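Local atomic coordinates of probable LRR receptor-like serine/threonine-protein kinase At4g26540 (Arabidopsis thaliana, PDB entry 5HZ0), a protein that acts as a cell-surface receptor kinase for RGF peptide hormones, which maintain the root stem cell niche, and pairs with SERK co-receptors through its extracellular leucine-rich repeats. Residues F426-N432 and F450-N456; P468-I474 and L491-K497; C516-L522 and S542-N548; L591-I596 and F610-L614. The protein carries 5 engineered substitutions. All coordinates share one frame. Numbering follows the deposited sequence.

Interaction 1 of 4, residues F426-N432 and F450-N456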
# COMPACT_ATOMS: atom_id res chain seq x y z
N PHE A 426 -5.69 -14.88 8.95
CA PHE A 426 -5.72 -15.17 7.54
C PHE A 426 -4.69 -16.27 7.32
O PHE A 426 -3.51 -16.10 7.62
CB PHE A 426 -5.31 -13.93 6.75
CG PHE A 426 -5.37 -14.11 5.27
CD1 PHE A 426 -4.40 -14.85 4.61
CD2 PHE A 426 -6.40 -13.54 4.52
CE1 PHE A 426 -4.45 -15.03 3.24
CE2 PHE A 426 -6.45 -13.70 3.14
CZ PHE A 426 -5.48 -14.45 2.51
N VAL A 427 -5.15 -17.39 6.77
CA VAL A 427 -4.29 -18.52 6.50
C VAL A 427 -4.56 -19.10 5.08
O VAL A 427 -5.68 -19.52 4.75
CB VAL A 427 -4.45 -19.57 7.62
CG1 VAL A 427 -5.88 -19.91 7.76
CG2 VAL A 427 -3.66 -20.80 7.34
N ASP A 428 -3.53 -19.08 4.23
CA ASP A 428 -3.62 -19.67 2.91
C ASP A 428 -2.53 -20.74 2.79
O ASP A 428 -1.33 -20.41 2.73
CB ASP A 428 -3.41 -18.57 1.86
CG ASP A 428 -3.70 -19.04 0.46
OD1 ASP A 428 -3.98 -20.25 0.31
OD2 ASP A 428 -3.64 -18.22 -0.49
N ILE A 429 -2.96 -22.00 2.82
CA ILE A 429 -2.13 -23.19 2.52
C ILE A 429 -2.43 -23.91 1.17
O ILE A 429 -2.00 -25.05 0.92
CB ILE A 429 -1.94 -24.13 3.76
CG1 ILE A 429 -1.71 -23.29 5.02
CG2 ILE A 429 -0.80 -25.15 3.52
CD1 ILE A 429 -2.11 -24.05 6.31
N SER A 430 -3.23 -23.27 0.33
CA SER A 430 -3.70 -23.92 -0.89
C SER A 430 -2.53 -24.33 -1.80
O SER A 430 -1.42 -23.82 -1.65
CB SER A 430 -4.67 -23.03 -1.65
OG SER A 430 -4.09 -21.77 -1.90
N GLU A 431 -2.80 -25.29 -2.68
CA GLU A 431 -1.81 -25.75 -3.67
C GLU A 431 -0.54 -26.29 -3.04
O GLU A 431 0.55 -25.76 -3.23
CB GLU A 431 -1.49 -24.64 -4.68
CG GLU A 431 -2.66 -24.25 -5.56
CD GLU A 431 -2.23 -23.35 -6.69
OE1 GLU A 431 -2.42 -23.71 -7.88
OE2 GLU A 431 -1.68 -22.26 -6.40
N ASN A 432 -0.72 -27.39 -2.31
CA ASN A 432 0.38 -28.13 -1.75
C ASN A 432 -0.03 -29.60 -1.80
O ASN A 432 -0.95 -29.95 -2.52
CB ASN A 432 0.69 -27.66 -0.31
CG ASN A 432 1.46 -26.33 -0.27
OD1 ASN A 432 2.68 -26.30 -0.43
ND2 ASN A 432 0.75 -25.24 -0.04
N PHE A 450 -10.17 -16.13 7.55
CA PHE A 450 -9.94 -16.55 6.17
C PHE A 450 -9.15 -17.84 6.18
O PHE A 450 -8.01 -17.85 6.63
CB PHE A 450 -9.16 -15.47 5.41
CG PHE A 450 -8.82 -15.84 3.97
CD1 PHE A 450 -7.82 -16.76 3.68
CD2 PHE A 450 -9.49 -15.24 2.90
CE1 PHE A 450 -7.50 -17.09 2.37
CE2 PHE A 450 -9.16 -15.56 1.57
CZ PHE A 450 -8.16 -16.49 1.32
N LEU A 451 -9.76 -18.91 5.65
CA LEU A 451 -9.11 -20.20 5.62
C LEU A 451 -9.18 -20.78 4.20
O LEU A 451 -10.25 -21.22 3.73
CB LEU A 451 -9.79 -21.12 6.64
CG LEU A 451 -9.27 -22.54 6.72
CD1 LEU A 451 -7.77 -22.55 7.00
CD2 LEU A 451 -10.03 -23.32 7.79
N ASP A 452 -8.02 -20.82 3.53
CA ASP A 452 -7.94 -21.35 2.19
C ASP A 452 -7.05 -22.60 2.18
O ASP A 452 -5.82 -22.50 2.25
CB ASP A 452 -7.30 -20.29 1.29
CG ASP A 452 -7.55 -20.51 -0.20
OD1 ASP A 452 -7.92 -21.64 -0.62
OD2 ASP A 452 -7.34 -19.53 -0.94
N LEU A 453 -7.68 -23.77 2.09
CA LEU A 453 -6.99 -25.06 1.94
C LEU A 453 -7.01 -25.72 0.52
O LEU A 453 -6.64 -26.88 0.37
CB LEU A 453 -7.44 -26.05 3.02
CG LEU A 453 -7.32 -25.56 4.47
CD1 LEU A 453 -7.64 -26.67 5.49
CD2 LEU A 453 -5.95 -24.95 4.73
N HIS A 454 -7.51 -25.01 -0.49
CA HIS A 454 -7.81 -25.65 -1.78
C HIS A 454 -6.62 -26.30 -2.52
O HIS A 454 -5.49 -25.88 -2.36
CB HIS A 454 -8.62 -24.72 -2.71
CG HIS A 454 -7.80 -23.71 -3.46
ND1 HIS A 454 -7.76 -22.37 -3.10
CD2 HIS A 454 -7.03 -23.82 -4.56
CE1 HIS A 454 -6.99 -21.72 -3.95
NE2 HIS A 454 -6.53 -22.57 -4.84
N THR A 455 -6.91 -27.34 -3.30
CA THR A 455 -5.87 -28.04 -4.05
C THR A 455 -4.80 -28.67 -3.15
O THR A 455 -3.63 -28.28 -3.12
CB THR A 455 -5.25 -27.15 -5.17
OG1 THR A 455 -6.31 -26.69 -6.02
CG2 THR A 455 -4.23 -27.91 -6.01
N ASN A 456 -5.24 -29.67 -2.40
CA ASN A 456 -4.37 -30.52 -1.63
C ASN A 456 -4.99 -31.90 -1.67
O ASN A 456 -5.91 -32.15 -2.43
CB ASN A 456 -4.27 -30.03 -0.19
CG ASN A 456 -3.40 -28.80 -0.06
OD1 ASN A 456 -2.18 -28.89 -0.15
ND2 ASN A 456 -4.02 -27.63 0.12

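Interaction 2 of 4, residues P468-I474 and L491-K497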
# COMPACT_ATOMS: atom_id res chain seq x y z
N PRO A 468 -13.65 -22.71 13.60
CA PRO A 468 -13.96 -21.53 14.43
C PRO A 468 -15.09 -20.69 13.87
O PRO A 468 -15.16 -20.48 12.66
CB PRO A 468 -12.65 -20.74 14.44
CG PRO A 468 -11.87 -21.25 13.31
CD PRO A 468 -12.26 -22.68 13.11
N LYS A 469 -15.94 -20.17 14.74
CA LYS A 469 -17.19 -19.54 14.33
C LYS A 469 -17.00 -18.11 13.83
O LYS A 469 -17.95 -17.44 13.43
CB LYS A 469 -18.20 -19.58 15.47
CG LYS A 469 -18.50 -21.00 15.97
CD LYS A 469 -19.72 -20.99 16.88
CE LYS A 469 -19.92 -22.32 17.59
NZ LYS A 469 -21.20 -22.32 18.37
N SER A 470 -15.76 -17.64 13.86
CA SER A 470 -15.42 -16.31 13.37
C SER A 470 -15.11 -16.30 11.88
O SER A 470 -14.86 -15.23 11.32
CB SER A 470 -14.22 -15.76 14.14
OG SER A 470 -13.11 -16.63 13.99
N LEU A 471 -15.10 -17.49 11.26
CA LEU A 471 -14.81 -17.65 9.83
C LEU A 471 -15.71 -16.85 8.88
O LEU A 471 -16.93 -16.80 9.02
CB LEU A 471 -14.75 -19.14 9.42
CG LEU A 471 -13.35 -19.73 9.66
CD1 LEU A 471 -13.29 -21.25 9.62
CD2 LEU A 471 -12.34 -19.11 8.69
N LYS A 472 -15.06 -16.21 7.93
CA LYS A 472 -15.70 -15.40 6.92
C LYS A 472 -15.56 -16.15 5.59
O LYS A 472 -16.55 -16.36 4.86
CB LYS A 472 -15.09 -14.01 6.85
CG LYS A 472 -15.51 -13.06 7.99
CD LYS A 472 -15.29 -11.61 7.56
CE LYS A 472 -15.14 -10.67 8.74
NZ LYS A 472 -16.42 -10.55 9.50
N PHE A 473 -14.30 -16.45 5.25
CA PHE A 473 -13.97 -17.12 4.00
C PHE A 473 -13.52 -18.57 4.23
O PHE A 473 -12.63 -18.83 5.04
CB PHE A 473 -12.90 -16.31 3.26
CG PHE A 473 -12.51 -16.88 1.90
CD1 PHE A 473 -11.60 -17.92 1.80
CD2 PHE A 473 -13.05 -16.34 0.73
CE1 PHE A 473 -11.25 -18.43 0.56
CE2 PHE A 473 -12.70 -16.85 -0.50
CZ PHE A 473 -11.79 -17.89 -0.58
N ILE A 474 -14.12 -19.51 3.50
CA ILE A 474 -13.69 -20.91 3.53
C ILE A 474 -13.52 -21.46 2.12
O ILE A 474 -14.47 -21.45 1.36
CB ILE A 474 -14.69 -21.81 4.27
CG1 ILE A 474 -14.74 -21.46 5.75
CG2 ILE A 474 -14.33 -23.28 4.10
CD1 ILE A 474 -15.71 -22.33 6.52
N LEU A 491 -23.57 -23.21 12.11
CA LEU A 491 -23.03 -22.45 13.24
C LEU A 491 -22.16 -21.28 12.82
O LEU A 491 -21.99 -20.34 13.59
CB LEU A 491 -22.26 -23.36 14.21
CG LEU A 491 -23.17 -24.43 14.81
CD1 LEU A 491 -22.43 -25.34 15.80
CD2 LEU A 491 -24.38 -23.76 15.46
N LEU A 492 -21.63 -21.30 11.60
CA LEU A 492 -20.81 -20.18 11.19
C LEU A 492 -21.73 -19.17 10.52
O LEU A 492 -22.10 -19.32 9.36
CB LEU A 492 -19.72 -20.63 10.22
CG LEU A 492 -19.13 -22.03 10.45
CD1 LEU A 492 -18.37 -22.49 9.21
CD2 LEU A 492 -18.22 -22.06 11.65
N THR A 493 -22.03 -18.10 11.26
CA THR A 493 -22.98 -17.07 10.85
C THR A 493 -22.28 -15.86 10.27
O THR A 493 -22.92 -14.88 9.89
CB THR A 493 -23.83 -16.61 12.06
OG1 THR A 493 -22.98 -15.97 13.02
CG2 THR A 493 -24.53 -17.81 12.70
N GLU A 494 -20.95 -15.90 10.26
CA GLU A 494 -20.16 -14.84 9.66
C GLU A 494 -19.73 -15.23 8.26
O GLU A 494 -19.12 -14.43 7.55
CB GLU A 494 -18.92 -14.58 10.52
CG GLU A 494 -19.23 -14.33 11.98
CD GLU A 494 -19.89 -12.98 12.20
OE1 GLU A 494 -19.17 -12.06 12.65
OE2 GLU A 494 -21.11 -12.85 11.94
N LEU A 495 -20.06 -16.44 7.85
CA LEU A 495 -19.48 -16.98 6.63
C LEU A 495 -20.03 -16.21 5.43
O LEU A 495 -21.22 -16.22 5.16
CB LEU A 495 -19.85 -18.46 6.52
CG LEU A 495 -19.06 -19.40 5.62
CD1 LEU A 495 -17.57 -19.23 5.86
CD2 LEU A 495 -19.50 -20.82 5.90
N THR A 496 -19.15 -15.52 4.72
CA THR A 496 -19.50 -14.83 3.49
C THR A 496 -19.41 -15.73 2.25
O THR A 496 -20.23 -15.65 1.33
CB THR A 496 -18.66 -13.53 3.31
OG1 THR A 496 -18.93 -12.96 2.03
CG2 THR A 496 -17.17 -13.81 3.42
N LYS A 497 -18.38 -16.58 2.23
CA LYS A 497 -18.01 -17.36 1.06
C LYS A 497 -17.62 -18.76 1.49
O LYS A 497 -16.72 -18.91 2.31
CB LYS A 497 -16.82 -16.72 0.36
CG LYS A 497 -17.10 -15.32 -0.11
CD LYS A 497 -16.07 -14.82 -1.08
CE LYS A 497 -16.37 -13.40 -1.46
NZ LYS A 497 -15.30 -12.89 -2.34

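Interaction 3 of 4, residues C516-L522 and S542-N548. With NAG (2-acetamido-2-deoxy-beta-D-glucopyranose), chain D.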
# COMPACT_ATOMS: atom_id res chain seq x y z
N CYS A 516 -26.90 -19.68 7.83
CA CYS A 516 -25.73 -18.89 7.52
C CYS A 516 -26.26 -17.64 6.85
O CYS A 516 -26.47 -17.62 5.64
CB CYS A 516 -24.81 -19.64 6.56
SG CYS A 516 -24.19 -21.24 7.16
N ARG A 517 -26.36 -16.57 7.61
CA ARG A 517 -27.14 -15.42 7.19
C ARG A 517 -26.29 -14.47 6.38
O ARG A 517 -26.79 -13.54 5.76
CB ARG A 517 -27.70 -14.68 8.41
CG ARG A 517 -28.72 -13.58 8.09
CD ARG A 517 -30.07 -14.15 7.62
NE ARG A 517 -30.51 -15.26 8.47
CZ ARG A 517 -31.77 -15.66 8.61
NH1 ARG A 517 -32.75 -15.03 7.97
NH2 ARG A 517 -32.05 -16.68 9.40
N SER A 518 -24.99 -14.70 6.42
CA SER A 518 -24.06 -13.82 5.73
C SER A 518 -23.59 -14.37 4.39
O SER A 518 -22.77 -13.75 3.72
CB SER A 518 -22.89 -13.48 6.64
OG SER A 518 -23.35 -12.83 7.81
N LEU A 519 -24.12 -15.52 3.98
CA LEU A 519 -23.50 -16.24 2.87
C LEU A 519 -23.82 -15.60 1.53
O LEU A 519 -24.95 -15.62 1.07
CB LEU A 519 -24.00 -17.68 2.88
CG LEU A 519 -23.10 -18.73 2.27
CD1 LEU A 519 -21.70 -18.60 2.83
CD2 LEU A 519 -23.66 -20.11 2.56
N GLN A 520 -22.79 -15.03 0.91
CA GLN A 520 -22.85 -14.47 -0.44
C GLN A 520 -22.56 -15.50 -1.54
O GLN A 520 -23.16 -15.48 -2.61
CB GLN A 520 -21.93 -13.25 -0.56
CG GLN A 520 -22.37 -12.05 0.29
CD GLN A 520 -21.30 -10.96 0.39
OE1 GLN A 520 -20.41 -10.88 -0.46
NE2 GLN A 520 -21.38 -10.14 1.43
N LEU A 521 -21.62 -16.40 -1.28
CA LEU A 521 -21.15 -17.30 -2.32
C LEU A 521 -21.17 -18.70 -1.79
O LEU A 521 -20.61 -18.96 -0.72
CB LEU A 521 -19.74 -16.91 -2.78
CG LEU A 521 -19.08 -17.73 -3.91
CD1 LEU A 521 -18.18 -16.86 -4.75
CD2 LEU A 521 -18.28 -18.91 -3.36
N LEU A 522 -21.81 -19.61 -2.53
CA LEU A 522 -21.80 -21.02 -2.14
C LEU A 522 -21.45 -21.91 -3.33
O LEU A 522 -22.20 -21.99 -4.30
CB LEU A 522 -23.13 -21.44 -1.51
CG LEU A 522 -23.24 -22.94 -1.20
CD1 LEU A 522 -22.23 -23.36 -0.12
CD2 LEU A 522 -24.64 -23.32 -0.78
N SER A 542 -29.02 -13.13 1.43
CA SER A 542 -27.65 -12.69 1.20
C SER A 542 -26.97 -13.36 -0.01
O SER A 542 -26.00 -12.82 -0.54
CB SER A 542 -26.80 -12.89 2.46
OG SER A 542 -26.99 -14.20 2.98
N LEU A 543 -27.47 -14.53 -0.44
CA LEU A 543 -26.83 -15.23 -1.55
C LEU A 543 -26.89 -14.32 -2.76
O LEU A 543 -27.95 -14.03 -3.28
CB LEU A 543 -27.55 -16.54 -1.86
CG LEU A 543 -27.04 -17.79 -1.14
CD1 LEU A 543 -27.83 -19.01 -1.52
CD2 LEU A 543 -25.57 -17.98 -1.46
N ALA A 544 -25.72 -13.91 -3.22
CA ALA A 544 -25.64 -12.81 -4.17
C ALA A 544 -24.67 -13.11 -5.29
O ALA A 544 -25.03 -13.07 -6.47
CB ALA A 544 -25.26 -11.51 -3.47
N ILE A 545 -23.42 -13.31 -4.91
CA ILE A 545 -22.35 -13.50 -5.89
C ILE A 545 -22.56 -14.75 -6.74
O ILE A 545 -22.67 -14.67 -7.96
CB ILE A 545 -20.99 -13.60 -5.22
CG1 ILE A 545 -20.69 -12.35 -4.38
CG2 ILE A 545 -19.92 -13.83 -6.27
CD1 ILE A 545 -19.33 -12.39 -3.70
N SER A 546 -22.61 -15.91 -6.09
CA SER A 546 -22.72 -17.16 -6.83
C SER A 546 -23.35 -18.28 -6.03
O SER A 546 -23.18 -18.38 -4.82
CB SER A 546 -21.33 -17.58 -7.33
OG SER A 546 -21.37 -18.87 -7.90
N LEU A 547 -24.11 -19.13 -6.73
CA LEU A 547 -24.57 -20.41 -6.20
C LEU A 547 -24.32 -21.48 -7.27
O LEU A 547 -24.92 -21.45 -8.36
CB LEU A 547 -26.06 -20.36 -5.78
CG LEU A 547 -26.81 -21.65 -5.40
CD1 LEU A 547 -26.22 -22.32 -4.16
CD2 LEU A 547 -28.31 -21.39 -5.18
N ASN A 548 -23.42 -22.41 -6.95
CA ASN A 548 -23.03 -23.47 -7.86
C ASN A 548 -23.37 -24.80 -7.20
O ASN A 548 -22.76 -25.19 -6.21
CB ASN A 548 -21.53 -23.35 -8.17
CG ASN A 548 -21.08 -24.21 -9.33
OD1 ASN A 548 -21.71 -25.21 -9.67
ND2 ASN A 548 -19.94 -23.83 -9.94
C1 NAG D . -19.47 -24.63 -11.06
C2 NAG D . -18.64 -23.68 -11.92
C3 NAG D . -17.94 -24.43 -13.06
C4 NAG D . -17.12 -25.60 -12.50
C5 NAG D . -18.12 -26.50 -11.76
C6 NAG D . -17.52 -27.77 -11.17
C7 NAG D . -19.28 -21.35 -12.52
C8 NAG D . -20.41 -20.49 -13.01
N2 NAG D . -19.55 -22.65 -12.39
O3 NAG D . -17.13 -23.53 -13.77
O4 NAG D . -16.31 -26.31 -13.45
O5 NAG D . -18.71 -25.77 -10.71
O6 NAG D . -16.47 -27.46 -10.27
O7 NAG D . -18.18 -20.84 -12.28

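Interaction 4 of 4, residues L591-I596 and F610-L614. With NAG (2-acetamido-2-deoxy-beta-D-glucopyranose), chain E.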
# COMPACT_ATOMS: atom_id res chain seq x y z
N LEU A 591 -30.40 -11.79 -12.14
CA LEU A 591 -29.75 -13.00 -12.61
C LEU A 591 -29.06 -12.71 -13.94
O LEU A 591 -29.68 -12.26 -14.92
CB LEU A 591 -30.76 -14.13 -12.73
CG LEU A 591 -30.22 -15.54 -12.93
CD1 LEU A 591 -29.31 -15.93 -11.78
CD2 LEU A 591 -31.37 -16.54 -13.10
N VAL A 592 -27.76 -12.96 -13.96
CA VAL A 592 -26.88 -12.56 -15.05
C VAL A 592 -26.51 -13.80 -15.84
O VAL A 592 -26.68 -13.86 -17.05
CB VAL A 592 -25.59 -11.91 -14.49
CG1 VAL A 592 -24.60 -11.63 -15.62
CG2 VAL A 592 -25.91 -10.64 -13.69
N SER A 593 -25.93 -14.76 -15.13
CA SER A 593 -25.54 -16.03 -15.73
C SER A 593 -26.36 -17.19 -15.15
O SER A 593 -26.50 -17.33 -13.93
CB SER A 593 -24.05 -16.27 -15.52
OG SER A 593 -23.64 -17.48 -16.12
N LEU A 594 -26.89 -18.02 -16.05
CA LEU A 594 -27.70 -19.17 -15.67
C LEU A 594 -27.21 -20.38 -16.45
O LEU A 594 -27.18 -20.33 -17.67
CB LEU A 594 -29.17 -18.92 -16.02
CG LEU A 594 -30.09 -20.12 -15.75
CD1 LEU A 594 -29.95 -20.58 -14.30
CD2 LEU A 594 -31.56 -19.81 -16.07
N ASN A 595 -26.79 -21.44 -15.76
CA ASN A 595 -26.43 -22.66 -16.45
C ASN A 595 -27.32 -23.82 -15.96
O ASN A 595 -27.17 -24.29 -14.82
CB ASN A 595 -24.94 -22.95 -16.25
CG ASN A 595 -24.41 -24.03 -17.18
OD1 ASN A 595 -25.19 -24.83 -17.70
ND2 ASN A 595 -23.07 -24.08 -17.38
N ILE A 596 -28.27 -24.21 -16.81
CA ILE A 596 -29.20 -25.33 -16.59
C ILE A 596 -28.94 -26.62 -17.40
O ILE A 596 -29.75 -27.55 -17.37
CB ILE A 596 -30.69 -24.91 -16.70
CG1 ILE A 596 -30.96 -24.09 -17.98
CG2 ILE A 596 -31.11 -24.11 -15.47
CD1 ILE A 596 -30.80 -24.84 -19.26
N PHE A 610 -33.44 -12.32 -21.57
CA PHE A 610 -32.78 -13.30 -20.70
C PHE A 610 -32.75 -14.70 -21.31
O PHE A 610 -31.69 -15.17 -21.71
CB PHE A 610 -33.35 -13.36 -19.27
CG PHE A 610 -32.55 -14.24 -18.34
CD1 PHE A 610 -32.78 -15.61 -18.31
CD2 PHE A 610 -31.60 -13.71 -17.52
CE1 PHE A 610 -32.03 -16.46 -17.45
CE2 PHE A 610 -30.83 -14.53 -16.71
CZ PHE A 610 -31.06 -15.88 -16.68
N PHE A 611 -33.90 -15.35 -21.40
CA PHE A 611 -33.91 -16.74 -21.86
C PHE A 611 -33.43 -16.91 -23.29
O PHE A 611 -32.80 -17.92 -23.60
CB PHE A 611 -35.26 -17.42 -21.58
CG PHE A 611 -35.55 -17.53 -20.12
CD1 PHE A 611 -34.81 -18.36 -19.31
CD2 PHE A 611 -36.53 -16.75 -19.56
CE1 PHE A 611 -35.06 -18.44 -17.96
CE2 PHE A 611 -36.80 -16.82 -18.22
CZ PHE A 611 -36.06 -17.66 -17.40
N ARG A 612 -33.64 -15.90 -24.12
CA ARG A 612 -33.09 -15.90 -25.47
C ARG A 612 -31.55 -15.96 -25.51
O ARG A 612 -30.99 -16.55 -26.43
CB ARG A 612 -33.58 -14.69 -26.26
CG ARG A 612 -33.40 -14.80 -27.75
CD ARG A 612 -34.39 -15.79 -28.35
NE ARG A 612 -35.06 -15.23 -29.52
CZ ARG A 612 -34.59 -15.31 -30.76
NH1 ARG A 612 -33.44 -15.93 -31.00
NH2 ARG A 612 -35.27 -14.77 -31.77
N ARG A 613 -30.88 -15.34 -24.53
CA ARG A 613 -29.41 -15.48 -24.44
C ARG A 613 -28.90 -16.89 -24.04
O ARG A 613 -27.72 -17.19 -24.23
CB ARG A 613 -28.73 -14.32 -23.66
CG ARG A 613 -27.89 -14.72 -22.43
CD ARG A 613 -27.18 -13.54 -21.81
NE ARG A 613 -27.96 -12.38 -21.31
CZ ARG A 613 -29.04 -12.44 -20.49
NH1 ARG A 613 -29.64 -11.30 -20.12
NH2 ARG A 613 -29.57 -13.62 -20.12
N LEU A 614 -29.77 -17.76 -23.53
CA LEU A 614 -29.33 -19.11 -23.16
C LEU A 614 -28.96 -19.90 -24.41
O LEU A 614 -29.77 -20.04 -25.34
CB LEU A 614 -30.39 -19.89 -22.37
CG LEU A 614 -30.87 -19.50 -20.97
CD1 LEU A 614 -31.91 -20.49 -20.49
CD2 LEU A 614 -29.73 -19.40 -19.96
C1 NAG E . -22.26 -23.07 -16.74
C2 NAG E . -20.85 -23.67 -16.73
C3 NAG E . -19.76 -22.67 -16.32
C4 NAG E . -19.92 -21.33 -17.03
C5 NAG E . -21.37 -20.87 -16.93
C6 NAG E . -21.64 -19.60 -17.72
C7 NAG E . -20.15 -25.93 -16.15
C8 NAG E . -20.29 -27.08 -15.19
N2 NAG E . -20.82 -24.83 -15.84
O3 NAG E . -18.52 -23.19 -16.71
O4 NAG E . -18.98 -20.40 -16.52
O5 NAG E . -22.23 -21.87 -17.47
O6 NAG E . -21.50 -19.87 -19.10
O7 NAG E . -19.44 -26.01 -17.15

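Interaction 1 of 4, residues F426-N432 and F450-N456
Phe426 lays its ring over that of Phe450 as an offset stack, with centroids 3.8 Å apart and planes at 11°. The two occupy the same position in successive leucine-rich repeats, so stacking the coils of the solenoid brings identical residues face to face; Phe450 passes the stack on to Phe473, and a cation-pi contact from Arg402 covers Phe426. The strands 426-428 and 450-452 run parallel, at 6°, on the concave sheet. Val427 N donates to Phe450 O (2.9 Å), Asp452 N to Val427 O (2.9 Å) and Ile429 N to Asp452 O (3.0 Å). Val427 and Leu451 project from the other face into the core, Val427 CG1 3.3 Å from Leu451 CD1. On the aromatic face Asp428 OD1 lies 3.7 Å from Asp452 OD2, a like-charge pair; Asp428 is compensated by a salt bridge to Arg404, while Asp452 OD1 accepts from His454 ND1 at 2.6 Å. Asp428 OD1 also takes Ser430 N in an Asx turn, and Ser430 CB packs over the His454 ring in a CH-pi contact. Beyond the strands the two segments stay in step, Glu431 N donating to His454 O at 2.8 Å. Asparagine suits the end of each segment because its amide can satisfy buried backbone: Asn456 ND2 donates to Leu453 O at 2.7 Å and, weakly, to Ile429 O in the preceding coil at 3.4 Å.

Interaction 2 of 4, residues P468-I474 and L491-K497
Backbone hydrogen bonds hold these two neighbouring leucine-rich repeats together where each coil enters its strand. Lys472 O accepts twice, from Thr496 N at 2.7 Å and from Lys497 N at 3.2 Å, and Ile474 N then donates to Lys497 O at 2.9 Å, which sets Phe473 beside Lys497 in a parallel bridge. Upstream, a type I turn from Pro468 to Leu471 reverses the chain, its closing bond from Leu471 N to Pro468 O weak at 3.3 Å.

Apolar contacts fill the inside of the solenoid. Ile474 CD1 meets Leu492 CD1 at 3.8 Å, and Ile474 CG1 meets Leu495 CD1 at 3.6 Å; branched aliphatic chains suit this place because they fill the space between coils without needing polar partners. Charged residues lie at the surface, where long side chains can extend along it: Lys469 CD comes 4.0 Å from Leu491 O, and Lys472 NZ stands 4.4 Å from Glu494 OE1, beyond salt-bridge range.

The pair lies in the C-terminal part of the long parallel sheet. On one side the Phe473 ring stacks on Phe450 of strand 450-452, and Ser470 OG is hydrogen-bonded to the backbone oxygen of Leu448; on the other, Thr496 pairs through its backbone with Gln520, just before strand 521-523.

Interaction 3 of 4, residues C516-L522 and S542-N548
Two successive coils of the leucine-rich-repeat solenoid meet here, and the second carries an N-linked glycan on the parallel sheet: Asn548 ND2 is bonded to C1 of the NAG at 1.5 Å. Leu522 N donates to Ser546 O and Asn548 N to Leu522 O, both at 2.9 Å, so Leu521 pairs with Ser546 and Leu522 with Leu547. Before the strands, Gln520 O accepts from Ala544 N at 3.1 Å and weakly from Ile545 N at 3.2 Å. Ser542 OG lies 2.9 Å from Arg517 O and 3.1 Å from Leu519 O; its one proton can serve either, and a small hydroxyl fits this corner beside the type I turn of residues 516-519. Leucines fill the core, with Leu522 CD2 3.9 Å from Leu547 CD1 and Leu522 CB 4.2 Å from Leu543 CD2. On the opposite face, Leu521 CD1 touches Ile545 CG2 at 3.8 Å.

Asn548 OD1 is hydrogen-bonded to Ser550 OG, the third residue of an Asn-Leu-Ser sequon, and the sugar is also hydrogen-bonded to Glu526 and Asp572. Leucines thus pack between coils on the core face, while the other mixes Leu521 and Ile545 with Ser546 and Asn548, placed to carry a sugar clear of the core.

Interaction 4 of 4, residues L591-I596 and F610-L614
A helical turn, rare in this nearly helix-free chain, lies against the last strand of the sheet, and side chains do the joining, with no backbone pairing between the two segments. Strand 593-595 is the outermost strand at the C-terminal end of the leucine-rich-repeat solenoid, and helix 609-613 packs over the end of its core, as in the C-terminal caps of leucine-rich-repeat domains. Phe610 suits this place because its broad ring reaches two leucines at once: Phe610 CZ lies 3.7 Å from Leu591 CD2 and 3.6 Å from Leu594 CB, the latter at the ring edge. Leu614 packs beside it, its CD2 4.0 Å from Leu594 CB, and Phe611 CE1 adds a contact to Leu594 CD2 at 4.2 Å. Leu594 thus sits at the centre, pointing toward the helix, whereas its strand neighbours Ser593 and Asn595 point away. Asn595 carries an N-linked sugar on that other face, its ND2 bonded to C1 of the NAG at 1.4 Å, and Ser593 OG approaches C6 of the same sugar at 3.3 Å.

How the interactions relate
All four contacts lie in series along one solenoid, the receptor's extracellular leucine-rich-repeat region, and share its parallel sheet. Interactions 1 and 2, with centres 15 Å apart, touch directly: Leu451 N lies 2.9 Å from Phe473 O, and Phe450 CE2 3.4 Å from Phe473 CD1. Interactions 2 and 3, 12 Å apart between centres, meet where Thr496 O approaches Gln520 N at 2.7 Å. Interaction 4 stands off, about 7 Å from interaction 3 between nearest atoms, with strand 570-572 intervening; Asp572 OD2 in that strand is hydrogen-bonded to NAG near both glycosylated asparagines, Asn548 and Asn595. The peptide-recognition motifs end at Arg402-Arg404, just before interaction 1, where Arg404 forms a salt bridge with Asp428.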